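Local coordinates for dinoflagellate luciferase (Lingulodinium polyedrum, PDB 1VPR), which catalyses the oxidation of dinoflagellate luciferin by molecular oxygen with emission of blue light, this chain being the third of three homologous luciferase domains, at residues M92-L96 with V282-F287; A100-L106 with M288-T292; Y258-F263 with R274-A279. All blocks are in the same frame, centred on the assembly; numbering follows the deposited sequence.

Contact 1: residues M92-L96 with V282-F287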
HETATM    1  N   MSE A  92      16.047  12.691 -13.572  1.00 20.53           N
HETATM    2  CA  MSE A  92      15.599  11.481 -14.242  1.00 21.51           C
HETATM    3  C   MSE A  92      14.127  11.295 -13.907  1.00 21.17           C
HETATM    4  O   MSE A  92      13.336  10.895 -14.755  1.00 18.53           O
HETATM    5  CB  MSE A  92      16.390  10.268 -13.755  1.00 22.87           C
HETATM    6  CG  MSE A  92      17.864  10.344 -14.055  1.00 27.11           C
HETATM    7 SE   MSE A  92      18.874   8.971 -13.119  1.00 31.93          SE
HETATM    8  CE  MSE A  92      19.361   7.888 -14.612  1.00 31.08           C
ATOM      9  N   THR A  93      13.756  11.590 -12.661  1.00 21.33           N
ATOM     10  CA  THR A  93      12.368  11.421 -12.225  1.00 20.87           C
ATOM     11  C   THR A  93      11.402  12.354 -12.964  1.00 22.91           C
ATOM     12  O   THR A  93      10.308  11.942 -13.382  1.00 22.06           O
ATOM     13  CB  THR A  93      12.270  11.608 -10.699  1.00 20.58           C
ATOM     14  OG1 THR A  93      13.110  10.632 -10.054  1.00 18.54           O
ATOM     15  CG2 THR A  93      10.841  11.407 -10.213  1.00 20.23           C
ATOM     16  N   GLU A  94      11.808  13.606 -13.147  1.00 23.88           N
ATOM     17  CA  GLU A  94      10.975  14.563 -13.868  1.00 23.51           C
ATOM     18  C   GLU A  94      10.717  14.046 -15.292  1.00 24.81           C
ATOM     19  O   GLU A  94       9.592  14.099 -15.787  1.00 24.64           O
ATOM     20  CB  GLU A  94      11.666  15.920 -13.910  1.00 26.16           C
ATOM     21  N   LYS A  95      11.748  13.522 -15.946  1.00 23.73           N
ATOM     22  CA  LYS A  95      11.584  13.010 -17.304  1.00 25.00           C
ATOM     23  C   LYS A  95      10.650  11.796 -17.321  1.00 24.90           C
ATOM     24  O   LYS A  95       9.787  11.680 -18.202  1.00 23.62           O
ATOM     25  CB  LYS A  95      12.957  12.670 -17.900  1.00 28.51           C
ATOM     26  CG  LYS A  95      12.923  12.092 -19.320  1.00 32.99           C
ATOM     27  CD  LYS A  95      14.333  12.086 -19.937  1.00 34.63           C
ATOM     28  CE  LYS A  95      14.382  11.222 -21.194  1.00 37.42           C
ATOM     29  NZ  LYS A  95      13.212  11.513 -22.084  1.00 40.60           N
ATOM     30  N   LEU A  96      10.802  10.896 -16.345  1.00 23.13           N
ATOM     31  CA  LEU A  96       9.930   9.719 -16.270  1.00 21.29           C
ATOM     32  C   LEU A  96       8.466  10.134 -16.045  1.00 23.30           C
ATOM     33  O   LEU A  96       7.539   9.524 -16.589  1.00 21.66           O
ATOM     34  CB  LEU A  96      10.363   8.805 -15.120  1.00 20.25           C
ATOM     35  CG  LEU A  96      11.691   8.059 -15.243  1.00 19.71           C
ATOM     36  CD1 LEU A  96      11.987   7.310 -13.937  1.00 20.30           C
ATOM     37  CD2 LEU A  96      11.617   7.077 -16.414  1.00 23.36           C
ATOM     38  N   VAL A 282      17.212   3.054 -15.535  1.00 17.73           N
ATOM     39  CA  VAL A 282      17.370   4.406 -16.079  1.00 19.93           C
ATOM     40  C   VAL A 282      18.800   4.775 -15.676  1.00 18.98           C
ATOM     41  O   VAL A 282      19.139   4.810 -14.487  1.00 17.96           O
ATOM     42  CB  VAL A 282      16.410   5.443 -15.461  1.00 21.45           C
ATOM     43  CG1 VAL A 282      16.589   6.782 -16.188  1.00 23.70           C
ATOM     44  CG2 VAL A 282      14.957   4.959 -15.556  1.00 23.17           C
ATOM     45  N   GLY A 283      19.651   5.037 -16.658  1.00 20.11           N
ATOM     46  CA  GLY A 283      21.024   5.352 -16.313  1.00 18.86           C
ATOM     47  C   GLY A 283      21.608   4.198 -15.521  1.00 18.50           C
ATOM     48  O   GLY A 283      21.367   3.031 -15.858  1.00 17.15           O
ATOM     49  N   PRO A 284      22.347   4.472 -14.436  1.00 18.05           N
ATOM     50  CA  PRO A 284      22.972   3.437 -13.605  1.00 16.93           C
ATOM     51  C   PRO A 284      22.063   2.897 -12.509  1.00 17.52           C
ATOM     52  O   PRO A 284      22.516   2.099 -11.677  1.00 14.92           O
ATOM     53  CB  PRO A 284      24.144   4.186 -12.997  1.00 21.11           C
ATOM     54  CG  PRO A 284      23.436   5.492 -12.618  1.00 20.00           C
ATOM     55  CD  PRO A 284      22.655   5.813 -13.903  1.00 20.48           C
ATOM     56  N   TYR A 285      20.803   3.329 -12.511  1.00 16.45           N
ATOM     57  CA  TYR A 285      19.821   2.941 -11.473  1.00 17.11           C
ATOM     58  C   TYR A 285      18.662   2.094 -11.918  1.00 16.79           C
ATOM     59  O   TYR A 285      18.423   1.910 -13.110  1.00 16.67           O
ATOM     60  CB  TYR A 285      19.188   4.189 -10.848  1.00 15.27           C
ATOM     61  CG  TYR A 285      20.184   5.148 -10.274  1.00 17.50           C
ATOM     62  CD1 TYR A 285      21.071   4.736  -9.279  1.00 16.76           C
ATOM     63  CD2 TYR A 285      20.243   6.478 -10.716  1.00 17.23           C
ATOM     64  CE1 TYR A 285      22.000   5.628  -8.732  1.00 17.54           C
ATOM     65  CE2 TYR A 285      21.185   7.385 -10.161  1.00 19.13           C
ATOM     66  CZ  TYR A 285      22.052   6.938  -9.176  1.00 17.85           C
ATOM     67  OH  TYR A 285      23.007   7.783  -8.648  1.00 17.26           O
ATOM     68  N   THR A 286      17.921   1.592 -10.924  1.00 15.87           N
ATOM     69  CA  THR A 286      16.713   0.835 -11.194  1.00 15.74           C
ATOM     70  C   THR A 286      15.580   1.630 -10.547  1.00 16.21           C
ATOM     71  O   THR A 286      15.672   2.024  -9.390  1.00 14.81           O
ATOM     72  CB  THR A 286      16.758  -0.589 -10.579  1.00 15.64           C
ATOM     73  OG1 THR A 286      17.809  -1.346 -11.201  1.00 15.76           O
ATOM     74  CG2 THR A 286      15.412  -1.317 -10.819  1.00 17.05           C
ATOM     75  N   PHE A 287      14.519   1.888 -11.302  1.00 16.00           N
ATOM     76  CA  PHE A 287      13.391   2.618 -10.775  1.00 15.41           C
ATOM     77  C   PHE A 287      12.150   1.738 -10.762  1.00 15.21           C
ATOM     78  O   PHE A 287      12.083   0.718 -11.445  1.00 15.98           O
ATOM     79  CB  PHE A 287      13.073   3.861 -11.633  1.00 14.38           C
ATOM     80  CG  PHE A 287      13.977   5.038 -11.378  1.00 15.13           C
ATOM     81  CD1 PHE A 287      15.293   5.045 -11.846  1.00 16.38           C
ATOM     82  CD2 PHE A 287      13.507   6.146 -10.685  1.00 14.33           C
ATOM     83  CE1 PHE A 287      16.114   6.137 -11.624  1.00 16.32           C
ATOM     84  CE2 PHE A 287      14.329   7.240 -10.457  1.00 16.04           C
ATOM     85  CZ  PHE A 287      15.629   7.237 -10.926  1.00 14.14           C
TER

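Contact 2: residues A100-L106 with M288-T292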
ATOM      1  N   ALA A 100       5.454   9.302 -18.411  1.00 27.18           N
ATOM      2  CA  ALA A 100       4.337   8.529 -17.897  1.00 27.33           C
ATOM      3  C   ALA A 100       2.995   8.943 -18.505  1.00 26.79           C
ATOM      4  O   ALA A 100       2.121   8.107 -18.678  1.00 27.48           O
ATOM      5  CB  ALA A 100       4.288   8.641 -16.385  1.00 25.86           C
ATOM      6  N   ASP A 101       2.814  10.216 -18.840  1.00 28.80           N
ATOM      7  CA  ASP A 101       1.533  10.638 -19.417  1.00 30.49           C
ATOM      8  C   ASP A 101       1.246  10.126 -20.822  1.00 31.80           C
ATOM      9  O   ASP A 101       0.083  10.049 -21.222  1.00 32.44           O
ATOM     10  CB  ASP A 101       1.416  12.158 -19.430  1.00 33.83           C
ATOM     11  CG  ASP A 101       1.391  12.731 -18.045  1.00 36.86           C
ATOM     12  OD1 ASP A 101       0.547  12.282 -17.231  1.00 38.35           O
ATOM     13  OD2 ASP A 101       2.223  13.618 -17.762  1.00 39.34           O
ATOM     14  N   SER A 102       2.293   9.759 -21.560  1.00 32.22           N
ATOM     15  CA  SER A 102       2.144   9.260 -22.931  1.00 30.93           C
ATOM     16  C   SER A 102       2.303   7.755 -23.022  1.00 30.62           C
ATOM     17  O   SER A 102       2.181   7.183 -24.111  1.00 28.51           O
ATOM     18  CB  SER A 102       3.196   9.890 -23.838  1.00 32.11           C
ATOM     19  OG  SER A 102       3.252  11.282 -23.617  1.00 36.49           O
ATOM     20  N   ASP A 103       2.578   7.113 -21.889  1.00 28.71           N
ATOM     21  CA  ASP A 103       2.789   5.673 -21.871  1.00 27.57           C
ATOM     22  C   ASP A 103       1.518   4.898 -22.195  1.00 26.94           C
ATOM     23  O   ASP A 103       0.541   4.957 -21.457  1.00 25.84           O
ATOM     24  CB  ASP A 103       3.327   5.223 -20.506  1.00 26.62           C
ATOM     25  CG  ASP A 103       3.926   3.822 -20.540  1.00 28.22           C
ATOM     26  OD1 ASP A 103       3.547   3.016 -21.429  1.00 26.93           O
ATOM     27  OD2 ASP A 103       4.774   3.514 -19.665  1.00 26.16           O
ATOM     28  N   ARG A 104       1.545   4.143 -23.285  1.00 26.81           N
ATOM     29  CA  ARG A 104       0.378   3.370 -23.696  1.00 27.27           C
ATOM     30  C   ARG A 104       0.533   1.887 -23.387  1.00 25.81           C
ATOM     31  O   ARG A 104      -0.202   1.062 -23.922  1.00 27.41           O
ATOM     32  CB  ARG A 104       0.118   3.568 -25.205  1.00 26.74           C
ATOM     33  CG  ARG A 104      -0.083   5.035 -25.632  1.00 28.94           C
ATOM     34  CD  ARG A 104      -1.149   5.745 -24.803  1.00 32.76           C
ATOM     35  NE  ARG A 104      -1.196   7.173 -25.120  1.00 37.16           N
ATOM     36  CZ  ARG A 104      -1.672   8.116 -24.305  1.00 38.90           C
ATOM     37  NH1 ARG A 104      -2.155   7.790 -23.107  1.00 37.95           N
ATOM     38  NH2 ARG A 104      -1.650   9.394 -24.683  1.00 39.19           N
ATOM     39  N   THR A 105       1.477   1.543 -22.519  1.00 24.00           N
ATOM     40  CA  THR A 105       1.685   0.134 -22.176  1.00 23.04           C
ATOM     41  C   THR A 105       1.117  -0.207 -20.806  1.00 22.35           C
ATOM     42  O   THR A 105       1.426  -1.263 -20.259  1.00 22.13           O
ATOM     43  CB  THR A 105       3.197  -0.247 -22.152  1.00 23.52           C
ATOM     44  OG1 THR A 105       3.834   0.452 -21.077  1.00 23.54           O
ATOM     45  CG2 THR A 105       3.905   0.145 -23.483  1.00 21.29           C
ATOM     46  N   LEU A 106       0.289   0.671 -20.250  1.00 19.21           N
ATOM     47  CA  LEU A 106      -0.288   0.420 -18.924  1.00 20.67           C
ATOM     48  C   LEU A 106      -1.274  -0.735 -18.877  1.00 20.83           C
ATOM     49  O   LEU A 106      -1.932  -1.050 -19.872  1.00 19.26           O
ATOM     50  CB  LEU A 106      -0.970   1.669 -18.396  1.00 20.11           C
ATOM     51  CG  LEU A 106       0.009   2.758 -18.024  1.00 22.88           C
ATOM     52  CD1 LEU A 106      -0.776   4.037 -17.823  1.00 26.44           C
ATOM     53  CD2 LEU A 106       0.759   2.366 -16.758  1.00 24.61           C
HETATM   54  N   MSE A 288      11.168   2.150  -9.977  1.00 13.72           N
HETATM   55  CA  MSE A 288       9.915   1.444  -9.927  1.00 15.57           C
HETATM   56  C   MSE A 288       8.842   2.491 -10.111  1.00 14.74           C
HETATM   57  O   MSE A 288       8.853   3.513  -9.427  1.00 13.51           O
HETATM   58  CB  MSE A 288       9.698   0.736  -8.570  1.00 17.39           C
HETATM   59  CG  MSE A 288       8.253   0.274  -8.416  1.00 18.47           C
HETATM   60 SE   MSE A 288       7.903  -0.749  -6.794  1.00 28.39          SE
HETATM   61  CE  MSE A 288       8.505  -2.380  -7.416  1.00 17.27           C
ATOM     62  N   ARG A 289       7.921   2.250 -11.035  1.00 14.12           N
ATOM     63  CA  ARG A 289       6.834   3.179 -11.223  1.00 15.24           C
ATOM     64  C   ARG A 289       5.543   2.502 -10.824  1.00 15.09           C
ATOM     65  O   ARG A 289       5.216   1.422 -11.302  1.00 16.51           O
ATOM     66  CB  ARG A 289       6.712   3.668 -12.678  1.00 15.16           C
ATOM     67  CG  ARG A 289       5.574   4.696 -12.840  1.00 15.12           C
ATOM     68  CD  ARG A 289       5.296   5.045 -14.316  1.00 15.68           C
ATOM     69  NE  ARG A 289       4.784   3.891 -15.068  1.00 17.24           N
ATOM     70  CZ  ARG A 289       4.798   3.801 -16.402  1.00 19.45           C
ATOM     71  NH1 ARG A 289       4.315   2.725 -17.005  1.00 18.00           N
ATOM     72  NH2 ARG A 289       5.308   4.784 -17.137  1.00 18.66           N
ATOM     73  N   GLN A 290       4.821   3.148  -9.921  1.00 15.62           N
ATOM     74  CA  GLN A 290       3.531   2.653  -9.450  1.00 15.27           C
ATOM     75  C   GLN A 290       2.455   3.532 -10.099  1.00 14.69           C
ATOM     76  O   GLN A 290       2.534   4.757 -10.034  1.00 16.46           O
ATOM     77  CB  GLN A 290       3.478   2.809  -7.930  1.00 17.17           C
ATOM     78  CG  GLN A 290       2.182   2.394  -7.258  1.00 15.74           C
ATOM     79  CD  GLN A 290       2.281   2.525  -5.759  1.00 18.24           C
ATOM     80  OE1 GLN A 290       3.142   1.903  -5.124  1.00 14.52           O
ATOM     81  NE2 GLN A 290       1.404   3.341  -5.180  1.00 17.29           N
ATOM     82  N   ALA A 291       1.451   2.920 -10.721  1.00 15.06           N
ATOM     83  CA  ALA A 291       0.399   3.684 -11.368  1.00 14.37           C
ATOM     84  C   ALA A 291      -0.943   3.151 -10.881  1.00 13.18           C
ATOM     85  O   ALA A 291      -1.276   1.983 -11.124  1.00 11.80           O
ATOM     86  CB  ALA A 291       0.514   3.543 -12.913  1.00 13.33           C
ATOM     87  N   THR A 292      -1.701   4.009 -10.206  1.00 14.36           N
ATOM     88  CA  THR A 292      -3.009   3.651  -9.661  1.00 17.04           C
ATOM     89  C   THR A 292      -4.112   4.455 -10.341  1.00 19.60           C
ATOM     90  O   THR A 292      -4.001   5.672 -10.478  1.00 19.29           O
ATOM     91  CB  THR A 292      -3.074   3.953  -8.173  1.00 18.60           C
ATOM     92  OG1 THR A 292      -1.942   3.363  -7.523  1.00 18.42           O
ATOM     93  CG2 THR A 292      -4.348   3.376  -7.564  1.00 16.78           C
TER

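Contact 3: residues Y258-F263 with R274-A279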
ATOM      1  N   TYR A 258       9.049  -8.321 -14.625  1.00 14.78           N
ATOM      2  CA  TYR A 258       9.273  -7.016 -14.024  1.00 15.62           C
ATOM      3  C   TYR A 258       8.075  -6.148 -13.739  1.00 15.44           C
ATOM      4  O   TYR A 258       8.232  -4.954 -13.498  1.00 14.14           O
ATOM      5  CB  TYR A 258      10.254  -6.230 -14.883  1.00 16.69           C
ATOM      6  CG  TYR A 258      11.581  -6.935 -15.069  1.00 19.84           C
ATOM      7  CD1 TYR A 258      11.852  -7.663 -16.231  1.00 22.19           C
ATOM      8  CD2 TYR A 258      12.553  -6.906 -14.069  1.00 19.79           C
ATOM      9  CE1 TYR A 258      13.070  -8.354 -16.394  1.00 22.57           C
ATOM     10  CE2 TYR A 258      13.776  -7.592 -14.223  1.00 22.62           C
ATOM     11  CZ  TYR A 258      14.022  -8.314 -15.390  1.00 21.44           C
ATOM     12  OH  TYR A 258      15.215  -8.988 -15.545  1.00 23.50           O
ATOM     13  N   ARG A 259       6.882  -6.724 -13.766  1.00 15.75           N
ATOM     14  CA  ARG A 259       5.687  -5.946 -13.504  1.00 13.17           C
ATOM     15  C   ARG A 259       4.637  -6.676 -12.690  1.00 13.65           C
ATOM     16  O   ARG A 259       4.386  -7.855 -12.895  1.00 12.54           O
ATOM     17  CB  ARG A 259       5.037  -5.475 -14.840  1.00 15.61           C
ATOM     18  CG  ARG A 259       3.775  -4.656 -14.597  1.00 15.81           C
ATOM     19  CD  ARG A 259       3.249  -3.932 -15.838  1.00 20.07           C
ATOM     20  NE  ARG A 259       2.922  -4.862 -16.908  1.00 17.64           N
ATOM     21  CZ  ARG A 259       2.079  -4.576 -17.892  1.00 20.61           C
ATOM     22  NH1 ARG A 259       1.481  -3.390 -17.925  1.00 16.46           N
ATOM     23  NH2 ARG A 259       1.855  -5.465 -18.851  1.00 19.58           N
ATOM     24  N   LYS A 260       4.026  -5.972 -11.751  1.00 13.28           N
ATOM     25  CA  LYS A 260       2.930  -6.549 -10.980  1.00 14.84           C
ATOM     26  C   LYS A 260       1.684  -5.799 -11.412  1.00 12.98           C
ATOM     27  O   LYS A 260       1.737  -4.589 -11.692  1.00 14.54           O
ATOM     28  CB  LYS A 260       3.090  -6.318  -9.471  1.00 13.20           C
ATOM     29  CG  LYS A 260       4.270  -6.999  -8.823  1.00 12.66           C
ATOM     30  CD  LYS A 260       4.110  -6.852  -7.302  1.00 11.58           C
ATOM     31  CE  LYS A 260       4.098  -5.361  -6.882  1.00 12.38           C
ATOM     32  NZ  LYS A 260       3.990  -5.239  -5.413  1.00 14.45           N
ATOM     33  N   ILE A 261       0.567  -6.502 -11.474  1.00 13.84           N
ATOM     34  CA  ILE A 261      -0.717  -5.888 -11.842  1.00 13.86           C
ATOM     35  C   ILE A 261      -1.736  -6.322 -10.798  1.00 12.40           C
ATOM     36  O   ILE A 261      -1.840  -7.504 -10.457  1.00 12.76           O
ATOM     37  CB  ILE A 261      -1.197  -6.337 -13.242  1.00 16.68           C
ATOM     38  CG1 ILE A 261      -0.174  -5.912 -14.292  1.00 17.46           C
ATOM     39  CG2 ILE A 261      -2.561  -5.687 -13.554  1.00 18.01           C
ATOM     40  CD1 ILE A 261      -0.499  -6.394 -15.697  1.00 23.23           C
ATOM     41  N   GLY A 262      -2.501  -5.374 -10.283  1.00 10.20           N
ATOM     42  CA  GLY A 262      -3.460  -5.732  -9.246  1.00 12.10           C
ATOM     43  C   GLY A 262      -4.597  -4.753  -9.121  1.00 10.78           C
ATOM     44  O   GLY A 262      -4.813  -3.898  -9.987  1.00 13.10           O
ATOM     45  N   PHE A 263      -5.339  -4.868  -8.043  1.00 12.52           N
ATOM     46  CA  PHE A 263      -6.461  -3.969  -7.831  1.00 12.96           C
ATOM     47  C   PHE A 263      -6.762  -4.007  -6.353  1.00 14.35           C
ATOM     48  O   PHE A 263      -6.375  -4.965  -5.668  1.00 13.24           O
ATOM     49  CB  PHE A 263      -7.695  -4.465  -8.592  1.00 13.07           C
ATOM     50  CG  PHE A 263      -8.176  -5.792  -8.130  1.00 14.10           C
ATOM     51  CD1 PHE A 263      -7.573  -6.970  -8.594  1.00 12.82           C
ATOM     52  CD2 PHE A 263      -9.208  -5.882  -7.197  1.00 13.94           C
ATOM     53  CE1 PHE A 263      -7.997  -8.206  -8.133  1.00 12.42           C
ATOM     54  CE2 PHE A 263      -9.634  -7.126  -6.725  1.00 13.50           C
ATOM     55  CZ  PHE A 263      -9.041  -8.274  -7.188  1.00 12.67           C
ATOM     56  N   ARG A 274      -7.397   0.245  -9.693  1.00 13.54           N
ATOM     57  CA  ARG A 274      -6.617  -0.717 -10.437  1.00 13.73           C
ATOM     58  C   ARG A 274      -5.203  -0.199 -10.445  1.00 12.17           C
ATOM     59  O   ARG A 274      -4.982   1.003 -10.485  1.00 13.67           O
ATOM     60  CB  ARG A 274      -7.229  -0.905 -11.818  1.00 11.96           C
ATOM     61  CG  ARG A 274      -8.544  -1.696 -11.737  1.00 15.90           C
ATOM     62  CD  ARG A 274      -9.239  -1.796 -13.101  1.00 16.43           C
ATOM     63  NE  ARG A 274      -9.560  -0.462 -13.583  1.00 18.08           N
ATOM     64  CZ  ARG A 274      -9.965  -0.197 -14.816  1.00 19.12           C
ATOM     65  NH1 ARG A 274     -10.104  -1.194 -15.687  1.00 19.69           N
ATOM     66  NH2 ARG A 274     -10.189   1.062 -15.183  1.00 17.51           N
ATOM     67  N   ILE A 275      -4.230  -1.102 -10.425  1.00 13.53           N
ATOM     68  CA  ILE A 275      -2.856  -0.647 -10.252  1.00 12.35           C
ATOM     69  C   ILE A 275      -1.782  -1.545 -10.820  1.00 12.82           C
ATOM     70  O   ILE A 275      -2.004  -2.743 -11.017  1.00 15.50           O
ATOM     71  CB  ILE A 275      -2.638  -0.470  -8.713  1.00 13.84           C
ATOM     72  CG1 ILE A 275      -1.216  -0.003  -8.376  1.00 12.48           C
ATOM     73  CG2 ILE A 275      -2.917  -1.822  -7.993  1.00 14.19           C
ATOM     74  CD1 ILE A 275      -1.053   0.201  -6.862  1.00 14.98           C
ATOM     75  N   GLU A 276      -0.630  -0.952 -11.136  1.00 14.55           N
ATOM     76  CA  GLU A 276       0.517  -1.731 -11.584  1.00 12.73           C
ATOM     77  C   GLU A 276       1.773  -1.157 -10.952  1.00 13.16           C
ATOM     78  O   GLU A 276       1.808   0.036 -10.572  1.00 12.63           O
ATOM     79  CB  GLU A 276       0.694  -1.714 -13.120  1.00 12.39           C
ATOM     80  CG  GLU A 276       1.027  -0.363 -13.758  1.00 14.26           C
ATOM     81  CD  GLU A 276       1.759  -0.549 -15.071  1.00 19.12           C
ATOM     82  OE1 GLU A 276       1.136  -1.103 -16.009  1.00 17.68           O
ATOM     83  OE2 GLU A 276       2.963  -0.176 -15.167  1.00 16.17           O
ATOM     84  N   ARG A 277       2.787  -2.013 -10.798  1.00 13.68           N
ATOM     85  CA  ARG A 277       4.104  -1.580 -10.330  1.00 13.11           C
ATOM     86  C   ARG A 277       5.048  -2.249 -11.296  1.00 11.87           C
ATOM     87  O   ARG A 277       4.936  -3.454 -11.513  1.00 14.52           O
ATOM     88  CB  ARG A 277       4.443  -2.058  -8.921  1.00 12.82           C
ATOM     89  CG  ARG A 277       3.803  -1.217  -7.794  1.00 14.70           C
ATOM     90  CD  ARG A 277       3.932  -1.915  -6.437  1.00 13.33           C
ATOM     91  NE  ARG A 277       3.512  -1.016  -5.361  1.00 15.03           N
ATOM     92  CZ  ARG A 277       3.355  -1.390  -4.095  1.00 14.26           C
ATOM     93  NH1 ARG A 277       3.589  -2.647  -3.747  1.00  9.78           N
ATOM     94  NH2 ARG A 277       2.942  -0.509  -3.180  1.00 13.16           N
ATOM     95  N   ARG A 278       5.970  -1.482 -11.873  1.00 12.78           N
ATOM     96  CA  ARG A 278       6.951  -2.041 -12.793  1.00 10.96           C
ATOM     97  C   ARG A 278       8.330  -1.507 -12.454  1.00 12.80           C
ATOM     98  O   ARG A 278       8.481  -0.335 -12.066  1.00 13.90           O
ATOM     99  CB  ARG A 278       6.607  -1.716 -14.263  1.00 11.36           C
ATOM    100  CG  ARG A 278       6.737  -0.268 -14.688  1.00 15.40           C
ATOM    101  CD  ARG A 278       6.556  -0.125 -16.212  1.00 17.78           C
ATOM    102  NE  ARG A 278       5.166  -0.356 -16.627  1.00 20.71           N
ATOM    103  CZ  ARG A 278       4.739  -0.294 -17.890  1.00 20.44           C
ATOM    104  NH1 ARG A 278       3.463  -0.506 -18.158  1.00 19.70           N
ATOM    105  NH2 ARG A 278       5.587  -0.030 -18.886  1.00 21.46           N
ATOM    106  N   ALA A 279       9.331  -2.374 -12.579  1.00 12.16           N
ATOM    107  CA  ALA A 279      10.719  -2.003 -12.310  1.00 13.66           C
ATOM    108  C   ALA A 279      11.458  -1.945 -13.643  1.00 15.41           C
ATOM    109  O   ALA A 279      11.283  -2.822 -14.479  1.00 16.33           O
ATOM    110  CB  ALA A 279      11.381  -3.042 -11.405  1.00 10.11           C
TER

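Contact 1: residues M92-L96 with V282-F287
This is an apolar helix-on-sheet contact: helix 87-100 lies across the hairpin in which strand 271-282 turns back into strand 285-294. The axes of helix 92-96 and strand 285-287 run 11.7 Å apart at 39°, and no hydrogen bond links the segments. Met92, a selenomethionine, reaches furthest. Its CE lies 3.1 Å from Val282 O and 3.5 Å from Gly283 CA, while its SE touches Tyr285 CD2 at 3.7 Å, a Met-aromatic contact at the ring edge. One helical turn on, Leu96 sets CD1 over a face of the Phe287 ring, 4.1 Å from the centroid, in a CH-pi contact, and CD2 4.0 Å from Val282 CG2. Thr93 OG1 bonds to Val89 O. Val282 N bonds Tyr285 O at 2.9 Å and Tyr285 N bonds Val282 O at 3.0 Å, closing a type II' turn with Gly283 at its positive-phi position: a two-residue beta hairpin, its turn at one end of two interior strands of the calycin-type barrel, covered by a helix.

Contact 2: residues A100-L106 with M288-T292
Arg289, which loses the most surface here, carries the contact. Its side chain leaves strand 285-294 toward the loop after helix 87-100 and meets Asp103 in a salt bridge. Both terminal nitrogens donate to the same oxygen, Arg289 NH1 to Asp103 OD2 at 2.8 Å and Arg289 NH2 to Asp103 OD2 at 2.9 Å, with the acceptor near the guanidinium plane. The other carboxylate oxygen serves the loop itself: Asp103 OD1 accepts from Thr105 N at 2.8 Å, an Asx turn, and from Thr105 OG1 at 2.6 Å. One aspartate thus shapes the turn and ties it to the sheet.

Leu106 and Ala100 flank the charged pair with apolar surface. Leu106 CD2 lies 3.6 Å from Arg289 NH1 and 4.0 Å from Ala291 CB, two residues along the strand and therefore on the same sheet face; Ala100 CA comes within 3.9 Å of Arg289 NH2. Apolar groups thus border the Arg289 end of the salt bridge; Arg289, Leu106, Ala100 and Ala291 are buried, Asp103 only partly so.

Strand 285-294 is flanked by strands 271-282 and 297-307, whose Phe280, Phe300 and Phe302 touch the Arg289 side chain. Thr105 OG1 also meets Arg278 NH2 of strand 271-282, and Leu106 leads straight into helix 107-111, so the loop joins two helices packed on one face of the sheet.

Contact 3: residues Y258-F263 with R274-A279
Strands 259-266 and 271-282 form an antiparallel beta hairpin, and this part of it has its backbone polar groups paired in regular register. Lys260 and Arg277 make a hydrogen-bonded pair, with Lys260 N to Arg277 O at 2.7 Å and Arg277 N to Lys260 O at 2.9 Å. Gly262 and Ile275 repeat it, Gly262 N to Ile275 O at 2.8 Å and Ile275 N to Gly262 O at 2.9 Å. At the open end, Ala279 N donates to Tyr258 O at 3.0 Å. In the intervening non-hydrogen-bonded pairs the backbone bonds outward: Ile261 and Phe263 to Val253 and Val251, Arg274, Glu276 and Arg278 to Glu293, Ala291 and Arg289.

On the face bearing Arg259, Ile261 and Glu276, charges form a salt-bridge network. Glu276 OE1 accepts from Arg259 NH1 at 3.0 Å, and Glu276 OE2 from Arg278 NE at 2.6 Å. Glu276 OE1 also takes Cys107 N, Arg259 NH2 reaches Glu256, and Arg278 NH2 bonds Thr105 OG1. Arg274 bonds Asp113 O and Phe111 O and bridges to Glu293.

The other face brings two like charges together: Lys260 NZ and Arg277 NH1 are 3.1 Å apart. Arg277 NE donates to Gln290 OE1, while Lys260 makes a cation-pi contact with Trp252.

The pair is thus bordered by strands 247-253 and 285-294 within the barrel sheet, with helix 107-111 covering Arg259 and Ile261.

The contacts follow one region of the luciferase catalytic domain. Segments 92-96 and 100-106 come first in the chain, then the hairpin of contact 3, then 282-287 and 288-292; contact 3 is therefore nested inside the loops closed by contacts 1 and 2, whose segments alternate. The centres of contact 1 and contact 2 lie about 14 Å apart, those of contact 1 and contact 3 about 18 Å, and those of contact 2 and contact 3 about 10 Å. Contacts 1 and 2 share strand 285-294, which neighbours strand 271-282 of contact 3: Arg289 N meets Arg278 O at 2.8 Å. Helix 87-100 and its following loop thus pack along consecutive strands of the calycin-type barrel sheet.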